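Local coordinates for vinylacetyl-CoA Delta-isomerase (Nitrosopumilus maritimus SCM1, PDB 6VJR), which is an oxygen-tolerant enzyme that probably dehydrates 4-hydroxybutyryl-CoA and isomerises vinylacetyl-CoA, using FAD and a [4Fe-4S] cluster, at residues Ala183-Thr188 with Glu254-Leu259; Ile310-Gly315 with Ala411-Val416. All blocks are in the same frame, centred on the assembly; numbering follows the deposited sequence. Where two conformers were deposited one is given.

Contact 1: Ala183-Thr188 with Glu254-Leu259; sequences AKAHQT and EALIIL. With FAD (flavin-adenine dinucleotide), chain F.
Gln187 carries its CG beside the backbone N (chi1 -68°) and bends again at chi2 (-60°), folding the amide back toward its own strand and the flavin; Thr188, with OG1 likewise beside N, directs its hydroxyl at the isoalloxazine. The evidence for flavin binding is direct. Gln187 NE2 donates to FAD O2 at 3.1 Å and also to Ala185 O, reached from above that carbonyl's plane, so two bonds fix the amide's rotation. Thr188 OG1 donates to FAD N5 at 2.8 Å, and Thr188 N donates to FAD O4 at 2.9 Å. These bonds could modulate the flavin's redox behaviour. His186 CB packs 3.4 Å from FAD C9A of the isoalloxazine, and the ring reaches the ribityl, with His186 CD2 3.6 Å from FAD C1'; His186 ND1 is bonded to Thr390 of the second subunit.

Behind the flavin, strands 183-185 and 254-259 run antiparallel at 172°. Lys184 and Ile257 form a hydrogen-bonded pair: Ile257 N meets Lys184 O at 2.8 Å, almost straight and nearly along the C=O axis, and Lys184 N returns the bond to Ile257 O. Beyond a corner at His186, Gln187 N donates to Ala255 O at 2.9 Å. The Ile257 and Gln187 side chains cross at about a right angle, Ile257 CD1 3.7 Å from Gln187 CG, while Leu256 CD1 lies beside the methyls of Ala183 and Ala185.

Strand 224-228 pairs with the other edge of 254-259; strands 143-146 and 195-198 pack against Lys184, and Leu406 and Tyr409 of the second subunit cover Leu256 and Ile258.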
ATOM      1  N   ALA A 183       3.473  -1.860  39.059  1.00 15.46           N
ATOM      2  CA  ALA A 183       3.644  -3.026  38.217  1.00 14.12           C
ATOM      3  C   ALA A 183       4.301  -2.597  36.915  1.00 13.25           C
ATOM      4  O   ALA A 183       4.221  -1.410  36.552  1.00 14.47           O
ATOM      5  CB  ALA A 183       2.313  -3.646  37.959  1.00 14.17           C
ATOM      6  N   LYS A 184       4.873  -3.565  36.222  1.00 13.19           N
ATOM      7  CA  LYS A 184       5.446  -3.359  34.898  1.00 12.83           C
ATOM      8  C   LYS A 184       4.905  -4.480  34.004  1.00 13.00           C
ATOM      9  O   LYS A 184       4.966  -5.641  34.378  1.00 13.82           O
ATOM     10  CB  LYS A 184       6.979  -3.367  34.962  1.00 14.20           C
ATOM     11  CG  LYS A 184       7.572  -2.179  35.710  1.00 14.58           C
ATOM     12  CD  LYS A 184       7.363  -0.760  35.172  1.00 14.54           C
ATOM     13  CE  LYS A 184       8.199   0.270  35.847  1.00 16.51           C
ATOM     14  NZ  LYS A 184       7.834   1.608  35.337  1.00 17.68           N
ATOM     15  N   ALA A 185       4.228  -4.105  32.899  1.00 14.48           N
ATOM     16  CA  ALA A 185       3.554  -5.057  32.038  1.00 13.26           C
ATOM     17  C   ALA A 185       4.400  -5.422  30.827  1.00 12.78           C
ATOM     18  O   ALA A 185       5.285  -4.679  30.422  1.00 13.57           O
ATOM     19  CB  ALA A 185       2.209  -4.489  31.634  1.00 13.69           C
ATOM     20  N   HIS A 186       4.078  -6.576  30.224  1.00 13.71           N
ATOM     21  CA  HIS A 186       4.654  -7.017  28.946  1.00 13.29           C
ATOM     22  C   HIS A 186       6.169  -7.229  29.015  1.00 14.20           C
ATOM     23  O   HIS A 186       6.883  -6.919  28.066  1.00 18.03           O
ATOM     24  CB  HIS A 186       4.427  -5.988  27.839  1.00 13.65           C
ATOM     25  CG  HIS A 186       3.117  -5.293  27.941  1.00 12.86           C
ATOM     26  ND1 HIS A 186       1.869  -5.838  27.710  1.00 15.01           N
ATOM     27  CD2 HIS A 186       2.925  -4.004  28.268  1.00 14.93           C
ATOM     28  CE1 HIS A 186       0.969  -4.896  27.923  1.00 14.61           C
ATOM     29  NE2 HIS A 186       1.590  -3.771  28.240  1.00 15.10           N
ATOM     30  N   GLN A 187       6.669  -7.653  30.155  1.00 14.42           N
ATOM     31  CA  GLN A 187       8.116  -7.605  30.383  1.00 13.09           C
ATOM     32  C   GLN A 187       8.877  -8.781  29.802  1.00 13.09           C
ATOM     33  O   GLN A 187       8.739  -9.909  30.270  1.00 14.45           O
ATOM     34  CB  GLN A 187       8.329  -7.475  31.887  1.00 14.46           C
ATOM     35  CG  GLN A 187       7.861  -6.139  32.420  1.00 15.46           C
ATOM     36  CD  GLN A 187       8.583  -4.978  31.792  1.00 13.88           C
ATOM     37  OE1 GLN A 187       9.789  -5.017  31.629  1.00 17.08           O
ATOM     38  NE2 GLN A 187       7.859  -3.924  31.429  1.00 14.36           N
ATOM     39  N   THR A 188       9.670  -8.475  28.777  1.00 13.52           N
ATOM     40  CA  THR A 188      10.384  -9.456  27.990  1.00 13.66           C
ATOM     41  C   THR A 188      11.486 -10.097  28.834  1.00 14.35           C
ATOM     42  O   THR A 188      12.381  -9.403  29.305  1.00 16.50           O
ATOM     43  CB  THR A 188      10.944  -8.773  26.722  1.00 15.86           C
ATOM     44  OG1 THR A 188       9.854  -8.355  25.892  1.00 17.13           O
ATOM     45  CG2 THR A 188      11.816  -9.708  25.917  1.00 17.92           C
ATOM     46  N   GLU A 254       6.935 -13.145  28.087  0.56 14.23           N
ATOM     47  CA  GLU A 254       6.466 -11.912  28.687  0.56 14.67           C
ATOM     48  C   GLU A 254       5.786 -12.239  30.013  0.56 13.85           C
ATOM     49  O   GLU A 254       5.160 -13.308  30.162  0.56 11.17           O
ATOM     50  CB  GLU A 254       5.490 -11.194  27.752  0.56 16.01           C
ATOM     51  CG  GLU A 254       6.057 -10.937  26.356  0.56 15.86           C
ATOM     52  CD  GLU A 254       5.907 -12.103  25.376  0.56 18.87           C
ATOM     53  OE1 GLU A 254       4.802 -12.701  25.275  0.56 20.56           O
ATOM     54  OE2 GLU A 254       6.907 -12.396  24.662  0.56 21.42           O
ATOM     55  N   ALA A 255       5.897 -11.296  30.974  1.00 14.15           N
ATOM     56  CA  ALA A 255       5.140 -11.424  32.211  1.00 14.25           C
ATOM     57  C   ALA A 255       4.798 -10.033  32.750  1.00 14.14           C
ATOM     58  O   ALA A 255       5.468  -9.054  32.442  1.00 15.16           O
ATOM     59  CB  ALA A 255       5.910 -12.245  33.233  1.00 15.27           C
ATOM     60  N   LEU A 256       3.783  -9.997  33.615  1.00 12.41           N
ATOM     61  CA  LEU A 256       3.441  -8.839  34.422  1.00 12.15           C
ATOM     62  C   LEU A 256       4.196  -8.946  35.743  1.00 13.16           C
ATOM     63  O   LEU A 256       4.080  -9.940  36.457  1.00 14.87           O
ATOM     64  CB  LEU A 256       1.931  -8.865  34.622  1.00 13.61           C
ATOM     65  CG  LEU A 256       1.332  -7.758  35.484  1.00 15.63           C
ATOM     66  CD1 LEU A 256       1.521  -6.372  34.933  1.00 15.80           C
ATOM     67  CD2 LEU A 256      -0.121  -8.055  35.767  1.00 16.68           C
ATOM     68  N   ILE A 257       4.960  -7.906  36.048  1.00 14.01           N
ATOM     69  CA  ILE A 257       5.734  -7.839  37.276  1.00 14.02           C
ATOM     70  C   ILE A 257       4.980  -6.948  38.264  1.00 14.51           C
ATOM     71  O   ILE A 257       4.753  -5.755  38.018  1.00 16.67           O
ATOM     72  CB  ILE A 257       7.124  -7.269  37.032  1.00 14.72           C
ATOM     73  CG1 ILE A 257       7.864  -7.923  35.873  1.00 15.89           C
ATOM     74  CG2 ILE A 257       7.924  -7.355  38.334  1.00 16.35           C
ATOM     75  CD1 ILE A 257       9.233  -7.324  35.638  1.00 15.47           C
ATOM     76  N   ILE A 258       4.527  -7.560  39.345  0.66 14.62           N
ATOM     77  CA  ILE A 258       3.888  -6.821  40.417  0.66 14.52           C
ATOM     78  C   ILE A 258       4.928  -6.479  41.476  0.66 14.80           C
ATOM     79  O   ILE A 258       5.727  -7.331  41.841  0.66 15.99           O
ATOM     80  CB  ILE A 258       2.716  -7.589  41.033  0.66 16.18           C
ATOM     81  CG1 ILE A 258       1.804  -8.235  39.980  0.66 17.02           C
ATOM     82  CG2 ILE A 258       1.977  -6.660  42.010  0.66 16.64           C
ATOM     83  CD1 ILE A 258       1.083  -7.243  39.093  0.66 17.73           C
ATOM     84  N   LEU A 259       4.904  -5.225  41.953  1.00 13.40           N
ATOM     85  CA  LEU A 259       5.799  -4.747  43.000  1.00 15.07           C
ATOM     86  C   LEU A 259       5.002  -4.297  44.220  1.00 15.63           C
ATOM     87  O   LEU A 259       4.140  -3.404  44.107  1.00 17.23           O
ATOM     88  CB  LEU A 259       6.581  -3.559  42.443  1.00 16.87           C
ATOM     89  CG  LEU A 259       7.267  -3.783  41.090  1.00 19.48           C
ATOM     90  CD1 LEU A 259       7.635  -2.485  40.391  1.00 23.26           C
ATOM     91  CD2 LEU A 259       8.476  -4.632  41.251  1.00 19.65           C
TER
HETATM   92  PA  FAD F 602      -1.732   1.368  24.697  1.00 12.52           P
HETATM   93  O1A FAD F 602      -0.959   2.536  25.152  1.00 14.52           O
HETATM   94  O2A FAD F 602      -2.924   0.989  25.480  1.00 12.73           O
HETATM   95  O5B FAD F 602      -1.983   1.585  23.139  1.00 12.22           O
HETATM   96  C5B FAD F 602      -3.216   1.179  22.495  1.00 11.79           C
HETATM   97  C4B FAD F 602      -3.567   2.202  21.455  1.00 12.18           C
HETATM   98  O4B FAD F 602      -3.998   3.422  22.107  1.00 11.88           O
HETATM   99  C3B FAD F 602      -2.451   2.613  20.475  1.00 11.70           C
HETATM  100  O3B FAD F 602      -2.993   2.843  19.172  1.00 12.39           O
HETATM  101  C2B FAD F 602      -1.937   3.918  21.070  1.00 11.35           C
HETATM  102  O2B FAD F 602      -1.276   4.805  20.179  1.00 12.02           O
HETATM  103  C1B FAD F 602      -3.234   4.518  21.619  1.00 11.55           C
HETATM  104  N9A FAD F 602      -3.029   5.423  22.743  1.00 11.95           N
HETATM  105  C8A FAD F 602      -2.598   5.154  24.025  1.00 14.16           C
HETATM  106  N7A FAD F 602      -2.551   6.193  24.820  1.00 14.79           N
HETATM  107  C5A FAD F 602      -2.952   7.236  24.005  1.00 13.70           C
HETATM  108  C6A FAD F 602      -3.111   8.615  24.254  1.00 15.68           C
HETATM  109  N6A FAD F 602      -2.920   9.161  25.456  1.00 16.18           N
HETATM  110  N1A FAD F 602      -3.465   9.401  23.211  1.00 16.83           N
HETATM  111  C2A FAD F 602      -3.693   8.821  22.019  1.00 16.04           C
HETATM  112  N3A FAD F 602      -3.615   7.538  21.670  1.00 15.32           N
HETATM  113  C4A FAD F 602      -3.228   6.781  22.715  1.00 13.76           C
HETATM  114  N1  FAD F 602       7.812  -2.780  27.633  1.00 12.63           N
HETATM  115  C2  FAD F 602       8.823  -2.796  28.563  1.00 13.16           C
HETATM  116  O2  FAD F 602       8.994  -1.878  29.381  1.00 14.43           O
HETATM  117  N3  FAD F 602       9.726  -3.841  28.542  1.00 13.52           N
HETATM  118  C4  FAD F 602       9.707  -4.916  27.700  1.00 12.70           C
HETATM  119  O4  FAD F 602      10.483  -5.848  27.824  1.00 15.16           O
HETATM  120  C4X FAD F 602       8.571  -4.930  26.790  1.00 12.87           C
HETATM  121  N5  FAD F 602       8.449  -5.960  25.947  1.00 13.93           N
HETATM  122  C5X FAD F 602       7.263  -6.074  25.254  1.00 13.60           C
HETATM  123  C6  FAD F 602       6.972  -7.242  24.533  1.00 14.24           C
HETATM  124  C7  FAD F 602       5.769  -7.408  23.865  1.00 14.47           C
HETATM  125  C7M FAD F 602       5.456  -8.723  23.192  1.00 16.11           C
HETATM  126  C8  FAD F 602       4.872  -6.325  23.781  1.00 13.55           C
HETATM  127  C8M FAD F 602       3.613  -6.438  22.970  1.00 14.24           C
HETATM  128  C9  FAD F 602       5.168  -5.136  24.405  1.00 13.12           C
HETATM  129  C9A FAD F 602       6.351  -5.008  25.176  1.00 12.51           C
HETATM  130  N10 FAD F 602       6.621  -3.863  25.923  1.00 13.74           N
HETATM  131  C10 FAD F 602       7.683  -3.810  26.826  1.00 12.63           C
HETATM  132  C1' FAD F 602       5.519  -2.888  26.041  1.00 13.86           C
HETATM  133  C2' FAD F 602       5.324  -1.892  24.923  1.00 13.38           C
HETATM  134  O2' FAD F 602       6.288  -0.852  25.099  1.00 14.76           O
HETATM  135  C3' FAD F 602       3.900  -1.321  24.976  1.00 13.30           C
HETATM  136  O3' FAD F 602       3.042  -2.373  24.576  1.00 12.67           O
HETATM  137  C4' FAD F 602       3.681  -0.030  24.172  1.00 13.02           C
HETATM  138  O4' FAD F 602       4.352   1.074  24.794  1.00 14.00           O
HETATM  139  C5' FAD F 602       2.212   0.321  24.017  1.00 12.04           C
HETATM  140  O5' FAD F 602       1.617   0.456  25.297  1.00 11.78           O
HETATM  141  P   FAD F 602       0.345  -0.354  25.684  1.00 12.07           P
HETATM  142  O1P FAD F 602       0.528  -1.794  25.498  1.00 11.74           O
HETATM  143  O2P FAD F 602      -0.077   0.137  27.005  1.00 11.77           O
HETATM  144  O3P FAD F 602      -0.797   0.048  24.633  1.00 11.83           O

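Contact 2: Ile310-Gly315 with Ala411-Val416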
ATOM      1  N   ILE A 310       8.858 -24.297   1.356  1.00 11.88           N
ATOM      2  CA  ILE A 310       7.564 -24.904   1.026  1.00 13.41           C
ATOM      3  C   ILE A 310       7.288 -24.845  -0.486  1.00 12.66           C
ATOM      4  O   ILE A 310       6.731 -25.778  -1.062  1.00 14.23           O
ATOM      5  CB  ILE A 310       6.420 -24.367   1.908  1.00 13.22           C
ATOM      6  CG1 ILE A 310       5.140 -25.157   1.724  1.00 13.14           C
ATOM      7  CG2 ILE A 310       6.133 -22.889   1.649  1.00 13.81           C
ATOM      8  CD1 ILE A 310       5.223 -26.638   2.025  1.00 13.95           C
ATOM      9  N   ALA A 311       7.669 -23.767  -1.169  1.00 12.44           N
ATOM     10  CA  ALA A 311       7.513 -23.672  -2.618  1.00 13.55           C
ATOM     11  C   ALA A 311       8.254 -24.814  -3.318  1.00 13.28           C
ATOM     12  O   ALA A 311       7.724 -25.461  -4.230  1.00 15.00           O
ATOM     13  CB  ALA A 311       7.956 -22.330  -3.162  1.00 13.95           C
ATOM     14  N   ASP A 312       9.484 -25.090  -2.862  1.00 14.19           N
ATOM     15  CA  ASP A 312      10.290 -26.194  -3.354  1.00 14.78           C
ATOM     16  C   ASP A 312       9.592 -27.535  -3.132  1.00 14.66           C
ATOM     17  O   ASP A 312       9.391 -28.302  -4.086  1.00 15.20           O
ATOM     18  CB  ASP A 312      11.635 -26.096  -2.656  1.00 16.03           C
ATOM     19  CG  ASP A 312      12.598 -27.234  -2.861  1.00 20.96           C
ATOM     20  OD1 ASP A 312      12.203 -28.178  -3.519  1.00 26.43           O
ATOM     21  OD2 ASP A 312      13.737 -27.159  -2.320  1.00 24.79           O
ATOM     22  N   TYR A 313       9.119 -27.766  -1.902  1.00 14.43           N
ATOM     23  CA  TYR A 313       8.458 -29.023  -1.565  1.00 13.11           C
ATOM     24  C   TYR A 313       7.159 -29.216  -2.359  1.00 13.97           C
ATOM     25  O   TYR A 313       6.743 -30.363  -2.615  1.00 16.41           O
ATOM     26  CB  TYR A 313       8.173 -29.011  -0.066  1.00 13.49           C
ATOM     27  CG  TYR A 313       9.375 -29.157   0.859  1.00 13.86           C
ATOM     28  CD1 TYR A 313      10.625 -29.575   0.393  1.00 14.52           C
ATOM     29  CD2 TYR A 313       9.207 -29.015   2.233  1.00 14.68           C
ATOM     30  CE1 TYR A 313      11.669 -29.755   1.275  1.00 14.39           C
ATOM     31  CE2 TYR A 313      10.244 -29.247   3.112  1.00 14.72           C
ATOM     32  CZ  TYR A 313      11.463 -29.664   2.634  1.00 15.69           C
ATOM     33  OH  TYR A 313      12.483 -29.845   3.542  1.00 17.34           O
ATOM     34  N   ASN A 314       6.478 -28.089  -2.661  1.00 13.43           N
ATOM     35  CA  ASN A 314       5.247 -28.121  -3.421  1.00 13.62           C
ATOM     36  C   ASN A 314       5.473 -28.346  -4.899  1.00 14.58           C
ATOM     37  O   ASN A 314       4.492 -28.558  -5.608  1.00 16.39           O
ATOM     38  CB  ASN A 314       4.367 -26.891  -3.225  1.00 13.60           C
ATOM     39  CG  ASN A 314       3.768 -26.757  -1.852  1.00 14.68           C
ATOM     40  OD1 ASN A 314       3.633 -27.739  -1.118  1.00 16.78           O
ATOM     41  ND2 ASN A 314       3.308 -25.553  -1.524  1.00 15.38           N
ATOM     42  N   GLY A 315       6.693 -28.193  -5.393  1.00 15.90           N
ATOM     43  CA  GLY A 315       6.971 -28.417  -6.791  1.00 17.22           C
ATOM     44  C   GLY A 315       6.894 -27.173  -7.687  1.00 17.66           C
ATOM     45  O   GLY A 315       6.997 -27.343  -8.902  1.00 18.62           O
ATOM     46  N   ALA A 411       1.841 -35.804   0.402  1.00 15.66           N
ATOM     47  CA  ALA A 411       2.980 -35.713  -0.495  1.00 16.70           C
ATOM     48  C   ALA A 411       3.044 -34.348  -1.183  1.00 16.25           C
ATOM     49  O   ALA A 411       2.056 -33.766  -1.587  1.00 18.72           O
ATOM     50  CB  ALA A 411       2.905 -36.806  -1.515  1.00 18.91           C
ATOM     51  N   GLY A 412       4.247 -33.854  -1.355  1.00 18.06           N
ATOM     52  CA  GLY A 412       4.529 -32.775  -2.278  1.00 17.41           C
ATOM     53  C   GLY A 412       5.100 -33.387  -3.562  1.00 18.18           C
ATOM     54  O   GLY A 412       4.642 -34.433  -4.067  1.00 20.31           O
ATOM     55  N   ARG A 413       6.107 -32.728  -4.113  1.00 18.66           N
ATOM     56  CA  ARG A 413       6.831 -33.321  -5.220  1.00 21.51           C
ATOM     57  C   ARG A 413       7.540 -34.611  -4.793  1.00 20.77           C
ATOM     58  O   ARG A 413       7.829 -34.839  -3.614  1.00 20.01           O
ATOM     59  CB  ARG A 413       7.815 -32.328  -5.836  1.00 23.71           C
ATOM     60  CG  ARG A 413       8.955 -31.966  -4.926  1.00 22.98           C
ATOM     61  CD  ARG A 413      10.033 -31.248  -5.699  1.00 24.70           C
ATOM     62  NE  ARG A 413      11.058 -30.773  -4.770  1.00 23.58           N
ATOM     63  CZ  ARG A 413      12.101 -31.443  -4.343  1.00 27.97           C
ATOM     64  NH1 ARG A 413      12.963 -30.872  -3.520  1.00 29.83           N
ATOM     65  NH2 ARG A 413      12.301 -32.673  -4.749  1.00 30.33           N
ATOM     66  N   LYS A 414       7.800 -35.472  -5.768  1.00 22.41           N
ATOM     67  CA  LYS A 414       8.347 -36.780  -5.484  1.00 25.44           C
ATOM     68  C   LYS A 414       9.704 -36.615  -4.804  1.00 26.18           C
ATOM     69  O   LYS A 414      10.526 -35.783  -5.174  1.00 30.24           O
ATOM     70  CB  LYS A 414       8.423 -37.585  -6.790  1.00 27.51           C
ATOM     71  CG  LYS A 414       8.833 -39.022  -6.699  1.00 32.36           C
ATOM     72  CD  LYS A 414       8.882 -39.648  -8.084  1.00 37.23           C
ATOM     73  CE  LYS A 414      10.087 -39.199  -8.837  1.00 44.01           C
ATOM     74  NZ  LYS A 414      10.336 -40.010 -10.039  1.00 49.17           N
ATOM     75  N   GLY A 415       9.922 -37.416  -3.776  1.00 28.35           N
ATOM     76  CA  GLY A 415      11.218 -37.443  -3.116  1.00 27.89           C
ATOM     77  C   GLY A 415      11.243 -36.621  -1.836  1.00 26.92           C
ATOM     78  O   GLY A 415      12.131 -36.809  -1.021  1.00 29.56           O
ATOM     79  N   VAL A 416      10.285 -35.707  -1.676  1.00 21.77           N
ATOM     80  CA  VAL A 416      10.185 -34.899  -0.473  1.00 21.03           C
ATOM     81  C   VAL A 416       9.550 -35.718   0.646  1.00 19.03           C
ATOM     82  O   VAL A 416       8.486 -36.298   0.520  1.00 20.10           O
ATOM     83  CB  VAL A 416       9.377 -33.617  -0.704  1.00 21.70           C
ATOM     84  CG1 VAL A 416       9.107 -32.882   0.607  1.00 23.33           C
ATOM     85  CG2 VAL A 416      10.067 -32.765  -1.758  1.00 23.27           C
TER
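Helix 295-314 ends in a Schellman motif, Gly315 leaving the helix with positive phi and its N bonded to Asp312 O, while residues 413 to 416 of the facing loop make a type II beta turn. The two backbones meet where Arg413 N donates to Tyr313 O at 2.9 Å, in the carbonyl plane, and Gly412 CA lies against the same oxygen in a CA-H...O contact. Thus a carbonyl of the last helical turn is used by the loop.

Arg413 starts from the crowded position between N and carbonyl carbon (chi1 67°) and then runs extended to NE, which lays its guanidinium alongside Asp312. The grip is side-on: Arg413 NH1 meets Asp312 OD1 at 2.8 Å on its syn lone pair, and Arg413 NE reaches the same oxygen at 3.1 Å. Carboxylate and guanidinium planes differ by only 12°, the evidence for a flat salt bridge. Asp312 OD2 has a second charged partner, Lys468 of the third subunit, which should help keep the carboxylate ionised. Arg413 NE also donates to Asp312 O, from above its carbonyl plane, so this oxygen serves both Arg413 and Gly315.

Val416 CG2 sits over the centre of one guanidinium face. Val416 CG1 makes a CH-pi contact over the Tyr313 ring, 3.9 Å from its centroid and 21° off the normal.

How the contacts relate
Contact 1 is wholly buried, nearer the chain's centre, and joins two strands in the N-terminal 4-hydroxyphenylacetate 3-hydroxylase-like region; contact 2 is partly buried, its centre about 36 Å from the centre of the chain, and ties a helix end to a loop in the C-terminal one. They share no element, and the nearest atoms of contact 1 and contact 2 lie about 25 Å apart. Backbone pairing, apolar methyls and polar groups directed at a flavin mark contact 1, whereas a salt bridge, a helix-end carbonyl and a CH-pi contact carry contact 2. Each touches the second subunit and an FAD: 183-188 grips the flavin ring, while Asn314 borders an FAD beside Arg154 of the second subunit.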